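Local atomic coordinates of adenylate cyclase-like protein (Chlamydia trachomatis, PDB entry 4QO6), a protein that is a structural protein of the type III secretion system, contributing a periplasmic region to its inner membrane ring. Residues A[13-18]-A[58-63]; A[35-40]-A[65-70]. All coordinates share one frame; numbering follows the deposited sequence. Where two conformers were deposited one is given.

Contact 1 (A[13-18]-A[58-63]); sequences HDIEHV and LSFVKS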
loop_
_atom_site.group_PDB
_atom_site.type_symbol
_atom_site.label_atom_id
_atom_site.label_comp_id
_atom_site.label_asym_id
_atom_site.label_seq_id
_atom_site.Cartn_x
_atom_site.Cartn_y
_atom_site.Cartn_z
ATOM N N HIS A 13 4.071 -25.270 -29.609
ATOM C CA HIS A 13 2.803 -25.410 -28.935
ATOM C C HIS A 13 2.926 -26.145 -27.586
ATOM O O HIS A 13 2.276 -25.756 -26.614
ATOM C CB HIS A 13 1.767 -26.054 -29.878
ATOM C CG HIS A 13 1.204 -25.097 -30.882
ATOM N ND1 HIS A 13 1.738 -24.934 -32.142
ATOM C CD2 HIS A 13 0.169 -24.225 -30.798
ATOM C CE1 HIS A 13 1.055 -24.009 -32.794
ATOM N NE2 HIS A 13 0.093 -23.566 -32.003
ATOM N N ASP A 14 3.757 -27.179 -27.519
ATOM C CA ASP A 14 4.000 -27.888 -26.269
ATOM C C ASP A 14 4.688 -26.997 -25.180
ATOM O O ASP A 14 4.271 -26.986 -24.033
ATOM C CB ASP A 14 4.890 -29.163 -26.526
ATOM C CG ASP A 14 4.131 -30.341 -27.233
ATOM O OD1 ASP A 14 2.960 -30.177 -27.668
ATOM O OD2 ASP A 14 4.721 -31.437 -27.330
ATOM N N ILE A 15 5.770 -26.295 -25.519
ATOM C CA ILE A 15 6.360 -25.321 -24.586
ATOM C C ILE A 15 5.347 -24.233 -24.144
ATOM O O ILE A 15 5.170 -23.997 -22.949
ATOM C CB ILE A 15 7.619 -24.627 -25.177
ATOM C CG1 ILE A 15 8.694 -25.658 -25.551
ATOM C CG2 ILE A 15 8.220 -23.658 -24.151
ATOM C CD1 ILE A 15 9.712 -25.087 -26.517
ATOM N N GLU A 16 4.647 -23.638 -25.089
ATOM C CA GLU A 16 3.601 -22.645 -24.744
ATOM C C GLU A 16 2.534 -23.150 -23.789
ATOM O O GLU A 16 2.053 -22.384 -22.941
ATOM C CB GLU A 16 2.896 -22.103 -25.990
ATOM C CG GLU A 16 3.756 -21.156 -26.796
ATOM C CD GLU A 16 3.136 -20.751 -28.128
ATOM O OE1 GLU A 16 1.955 -21.096 -28.429
ATOM O OE2 GLU A 16 3.868 -20.096 -28.891
ATOM N N HIS A 17 2.139 -24.419 -23.934
ATOM C CA HIS A 17 1.058 -24.967 -23.091
ATOM C C HIS A 17 1.523 -24.901 -21.624
ATOM O O HIS A 17 0.770 -24.637 -20.683
ATOM C CB HIS A 17 0.741 -26.408 -23.511
ATOM C CG HIS A 17 -0.188 -27.121 -22.578
ATOM N ND1 HIS A 17 -1.545 -26.871 -22.549
ATOM C CD2 HIS A 17 0.038 -28.107 -21.674
ATOM C CE1 HIS A 17 -2.110 -27.641 -21.634
ATOM N NE2 HIS A 17 -1.173 -28.411 -21.098
ATOM N N VAL A 18 2.802 -25.137 -21.446
ATOM C CA VAL A 18 3.397 -25.037 -20.137
ATOM C C VAL A 18 3.521 -23.553 -19.780
ATOM O O VAL A 18 2.886 -23.083 -18.844
ATOM C CB VAL A 18 4.732 -25.756 -20.085
ATOM C CG1 VAL A 18 5.274 -25.732 -18.673
ATOM C CG2 VAL A 18 4.608 -27.215 -20.492
ATOM N N LEU A 58 9.110 -32.428 -20.862
ATOM C CA LEU A 58 8.947 -32.401 -22.291
ATOM C C LEU A 58 10.109 -33.215 -22.839
ATOM O O LEU A 58 11.256 -32.981 -22.474
ATOM C CB LEU A 58 8.936 -30.982 -22.822
ATOM C CG LEU A 58 7.842 -30.098 -22.284
ATOM C CD1 LEU A 58 8.121 -28.654 -22.635
ATOM C CD2 LEU A 58 6.490 -30.518 -22.847
ATOM N N SER A 59 9.815 -34.244 -23.623
ATOM C CA SER A 59 10.893 -35.206 -24.011
ATOM C C SER A 59 11.964 -34.585 -24.897
ATOM O O SER A 59 13.102 -35.018 -24.866
ATOM C CB SER A 59 10.314 -36.445 -24.708
ATOM O OG SER A 59 9.398 -36.061 -25.727
ATOM N N PHE A 60 11.607 -33.542 -25.658
ATOM C CA PHE A 60 12.577 -32.839 -26.544
ATOM C C PHE A 60 13.488 -31.796 -25.839
ATOM O O PHE A 60 14.392 -31.217 -26.454
ATOM C CB PHE A 60 11.830 -32.199 -27.726
ATOM C CG PHE A 60 10.697 -31.290 -27.319
ATOM C CD1 PHE A 60 10.936 -29.978 -26.982
ATOM C CD2 PHE A 60 9.400 -31.748 -27.288
ATOM C CE1 PHE A 60 9.907 -29.141 -26.616
ATOM C CE2 PHE A 60 8.360 -30.928 -26.892
ATOM C CZ PHE A 60 8.606 -29.617 -26.571
ATOM N N VAL A 61 13.252 -31.566 -24.549
ATOM C CA VAL A 61 14.019 -30.610 -23.765
ATOM C C VAL A 61 15.031 -31.417 -22.972
ATOM O O VAL A 61 14.651 -32.251 -22.115
ATOM C CB VAL A 61 13.120 -29.752 -22.839
ATOM C CG1 VAL A 61 13.962 -28.964 -21.852
ATOM C CG2 VAL A 61 12.263 -28.794 -23.680
ATOM N N LYS A 62 16.299 -31.174 -23.298
ATOM C CA LYS A 62 17.429 -31.880 -22.728
ATOM C C LYS A 62 17.999 -31.116 -21.595
ATOM O O LYS A 62 18.427 -31.744 -20.606
ATOM C CB LYS A 62 18.520 -32.079 -23.759
ATOM C CG LYS A 62 18.064 -32.813 -25.011
ATOM C CD LYS A 62 17.498 -34.185 -24.667
ATOM C CE LYS A 62 16.732 -34.790 -25.838
ATOM N NZ LYS A 62 15.719 -35.733 -25.298
ATOM N N SER A 63 18.037 -29.782 -21.708
ATOM C CA SER A 63 18.426 -28.982 -20.551
ATOM C C SER A 63 17.632 -27.683 -20.415
ATOM O O SER A 63 17.036 -27.194 -21.383
ATOM C CB SER A 63 19.917 -28.668 -20.611
ATOM O OG SER A 63 20.167 -27.723 -21.615
#

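Contact 2 (A[35-40]-A[65-70]); sequences QLFLIG and DDNVID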
loop_
_atom_site.group_PDB
_atom_site.type_symbol
_atom_site.label_atom_id
_atom_site.label_comp_id
_atom_site.label_asym_id
_atom_site.label_seq_id
_atom_site.Cartn_x
_atom_site.Cartn_y
_atom_site.Cartn_z
ATOM N N GLN A 35 18.281 -27.288 -25.670
ATOM C CA GLN A 35 18.327 -26.445 -24.493
ATOM C C GLN A 35 17.191 -25.425 -24.460
ATOM O O GLN A 35 16.974 -24.689 -25.433
ATOM C CB GLN A 35 19.657 -25.686 -24.420
ATOM C CG GLN A 35 19.649 -24.664 -23.293
ATOM C CD GLN A 35 21.016 -24.451 -22.699
ATOM O OE1 GLN A 35 21.751 -23.551 -23.101
ATOM N NE2 GLN A 35 21.372 -25.295 -21.742
ATOM N N LEU A 36 16.489 -25.379 -23.336
ATOM C CA LEU A 36 15.476 -24.341 -23.093
ATOM C C LEU A 36 16.046 -23.287 -22.164
ATOM O O LEU A 36 16.521 -23.587 -21.072
ATOM C CB LEU A 36 14.219 -24.952 -22.483
ATOM C CG LEU A 36 12.960 -24.095 -22.336
ATOM C CD1 LEU A 36 12.304 -23.734 -23.634
ATOM C CD2 LEU A 36 11.937 -24.805 -21.478
ATOM N N PHE A 37 15.988 -22.044 -22.587
ATOM C CA PHE A 37 16.345 -20.941 -21.722
ATOM C C PHE A 37 15.064 -20.243 -21.269
ATOM O O PHE A 37 14.301 -19.787 -22.093
ATOM C CB PHE A 37 17.229 -20.002 -22.530
ATOM C CG PHE A 37 17.560 -18.702 -21.854
ATOM C CD1 PHE A 37 16.786 -17.609 -22.048
ATOM C CD2 PHE A 37 18.707 -18.560 -21.139
ATOM C CE1 PHE A 37 17.109 -16.381 -21.482
ATOM C CE2 PHE A 37 19.062 -17.335 -20.577
ATOM C CZ PHE A 37 18.244 -16.242 -20.739
ATOM N N LEU A 38 14.826 -20.172 -19.965
ATOM C CA LEU A 38 13.666 -19.505 -19.395
ATOM C C LEU A 38 14.037 -18.209 -18.659
ATOM O O LEU A 38 14.981 -18.213 -17.837
ATOM C CB LEU A 38 13.075 -20.401 -18.331
ATOM C CG LEU A 38 12.456 -21.715 -18.792
ATOM C CD1 LEU A 38 11.904 -22.501 -17.609
ATOM C CD2 LEU A 38 11.355 -21.389 -19.804
ATOM N N ILE A 39 13.220 -17.176 -18.861
ATOM C CA ILE A 39 13.317 -15.928 -18.112
ATOM C C ILE A 39 11.948 -15.421 -17.674
ATOM O O ILE A 39 10.925 -15.856 -18.219
ATOM C CB ILE A 39 14.126 -14.871 -18.939
ATOM C CG1 ILE A 39 14.630 -13.733 -18.047
ATOM C CG2 ILE A 39 13.348 -14.253 -20.080
ATOM C CD1 ILE A 39 15.691 -12.883 -18.734
ATOM N N GLY A 40 11.923 -14.541 -16.668
ATOM C CA GLY A 40 10.702 -13.809 -16.195
ATOM C C GLY A 40 10.482 -14.010 -14.690
ATOM O O GLY A 40 11.458 -14.195 -13.999
ATOM N N ASP A 65 18.008 -23.741 -18.865
ATOM C CA ASP A 65 18.762 -22.653 -18.321
ATOM C C ASP A 65 17.741 -21.701 -17.636
ATOM O O ASP A 65 17.025 -20.924 -18.264
ATOM C CB ASP A 65 19.592 -21.956 -19.428
ATOM C CG ASP A 65 20.528 -20.866 -18.862
ATOM O OD1 ASP A 65 20.102 -20.063 -18.015
ATOM O OD2 ASP A 65 21.708 -20.815 -19.224
ATOM N N ASP A 66 17.722 -21.741 -16.321
ATOM C CA ASP A 66 16.637 -21.139 -15.531
ATOM C C ASP A 66 17.009 -19.776 -14.995
ATOM O O ASP A 66 17.826 -19.688 -14.075
ATOM C CB ASP A 66 16.297 -22.075 -14.356
ATOM C CG ASP A 66 15.504 -21.379 -13.274
ATOM O OD1 ASP A 66 14.883 -20.364 -13.563
ATOM O OD2 ASP A 66 15.523 -21.836 -12.108
ATOM N N ASN A 67 16.413 -18.727 -15.551
ATOM C CA ASN A 67 16.648 -17.347 -15.090
ATOM C C ASN A 67 15.346 -16.670 -14.607
ATOM O O ASN A 67 15.056 -15.483 -14.832
ATOM C CB ASN A 67 17.280 -16.585 -16.217
ATOM C CG ASN A 67 18.585 -17.204 -16.654
ATOM O OD1 ASN A 67 19.643 -16.856 -16.121
ATOM N ND2 ASN A 67 18.541 -18.088 -17.635
ATOM N N VAL A 68 14.528 -17.461 -13.956
ATOM C CA VAL A 68 13.238 -16.999 -13.531
ATOM C C VAL A 68 13.382 -16.483 -12.091
ATOM O O VAL A 68 13.914 -17.168 -11.255
ATOM C CB VAL A 68 12.225 -18.160 -13.569
ATOM C CG1 VAL A 68 10.886 -17.706 -13.017
ATOM C CG2 VAL A 68 12.044 -18.664 -14.976
ATOM N N ILE A 69 12.894 -15.299 -11.846
ATOM C CA ILE A 69 12.837 -14.651 -10.538
ATOM C C ILE A 69 11.690 -15.181 -9.648
ATOM O O ILE A 69 10.509 -15.239 -10.063
ATOM C CB ILE A 69 12.605 -13.140 -10.741
ATOM C CG1 ILE A 69 13.691 -12.508 -11.676
ATOM C CG2 ILE A 69 12.523 -12.420 -9.428
ATOM C CD1 ILE A 69 15.122 -12.915 -11.341
ATOM N N ASP A 70 12.041 -15.554 -8.424
ATOM C CA ASP A 70 11.091 -15.866 -7.373
ATOM C C ASP A 70 10.700 -14.531 -6.681
ATOM O O ASP A 70 11.446 -13.940 -5.900
ATOM C CB ASP A 70 11.759 -16.852 -6.423
ATOM C CG ASP A 70 10.980 -17.078 -5.127
ATOM O OD1 ASP A 70 9.991 -16.372 -4.907
ATOM O OD2 ASP A 70 11.366 -18.000 -4.347
#

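Contact 1 (A[13-18]-A[58-63])
Phe60 turns the edge of its ring toward helix 10-19, where CB of Asp14 and CG1 of Ile15 sit in the ring plane. One face is taken by its own loop, with CB of Leu58 4.0 Å above the plane of the Phe60 ring and offset toward the rim. At the edge, Phe60 CE1 lies 3.8 Å from Ile15 CG1, and Phe60 CZ lies 3.7 Å from Asp14 CB. The Asp14 carboxylate, its plane 29° from that of the ring, brings OD2 to 3.7 Å from Phe60 CE2. Phe60 CG stands between its backbone N and carbonyl carbon (chi1 54°).

Leu58 fills the other half of the contact through its branched end. Its CD1 is 4.2 Å from Ile15 CG1 and also touches Val18 CG2, while its CD2 meets Asp14 CB. Asp14, Ile15 and Val18 occupy one side of the helix, so Leu58 can reach all three. A type I beta turn from Leu58 to Val61, closed by the hydrogen bond from Val61 N to Leu58 O (3.2 Å), places Leu58 and Phe60 two residues apart in one tight loop.

This loop joins helix 45-56 to strand 63-70 in the CdsD PD1 domain. Ile15 continues inward onto Phe27 and Phe29, and Val18 packs on Val55.

Carbon contacts carry the interface, as suits branched aliphatics and an aromatic ring. The exception is Asp14 OD2, whose negative charge is probably welcome beside the slightly positive C-H edge of Phe60.

Contact 2 (A[35-40]-A[65-70])
Asp65 O receives the N-H of Leu38 at 2.9 Å (Leu38 N to Asp65 O) and also lies 3.5 Å from Phe37 CA, a CA-H...O contact. The strands run parallel, 12° apart; their connection, through strand 41-42 and helix 45-56, is a beta-alpha-beta crossover within the BON-like PD1 domain. Asp65 N gives Leu36 O a nearly straight bond (169°), and Leu38 O takes Asn67 N.

On one face of the sheet, Leu38 CB meets Val68 CG2 at 3.9 Å. Both side chains are buried, as suits compact aliphatics on the face that helix 45-56 covers, with Val68 resting on Leu51. Asp66 shares this face: its OD1 accepts Val68 N at 3.0 Å in an Asx turn, while OD2 forms a salt bridge with Lys48 of that helix.

The other face carries Phe37, Asp65 and Asn67. In both Phe37 (chi1 172°) and Asp65, CG is anti to the backbone N, matching side chains that lie side by side and point the same way, Phe37 CD2 3.7 Å from Asp65 CG. The Asn67 side chain runs at about a right angle to that of Phe37 and brings ND2 obliquely against the CD2-CE2 side of the ring, the amide plane tilted from the ring.

Glycine suits position 40, where the backbone angles would jam a CB against the preceding carbonyl oxygen. Gly40 O accepts Ile69 N at 2.8 Å and also meets the CA-H of Val68, with Val68 CA 3.4 Å away.

How the contacts relate
Contacts 1 and 2 lie about 13 Å apart, centre to centre, in the same PD1 domain, and their segments alternate along the chain. Residues 58-63 lead into the strand that holds 65-70, so the pairing of contact 2 begins inside contact 1: Ser63 O lies 2.7 Å from Leu36 N, a probable hydrogen bond, and Ser63 OG is equally close to Gln35 NE2. Leu36 also joins the two by packing, its CD1 4.1 Å from Ile15 CD1 and its CB touching Val61 CG1. An isopropanol molecule, probably from the crystallisation liquor, lies close to the side chain of Ile39 in contact 2.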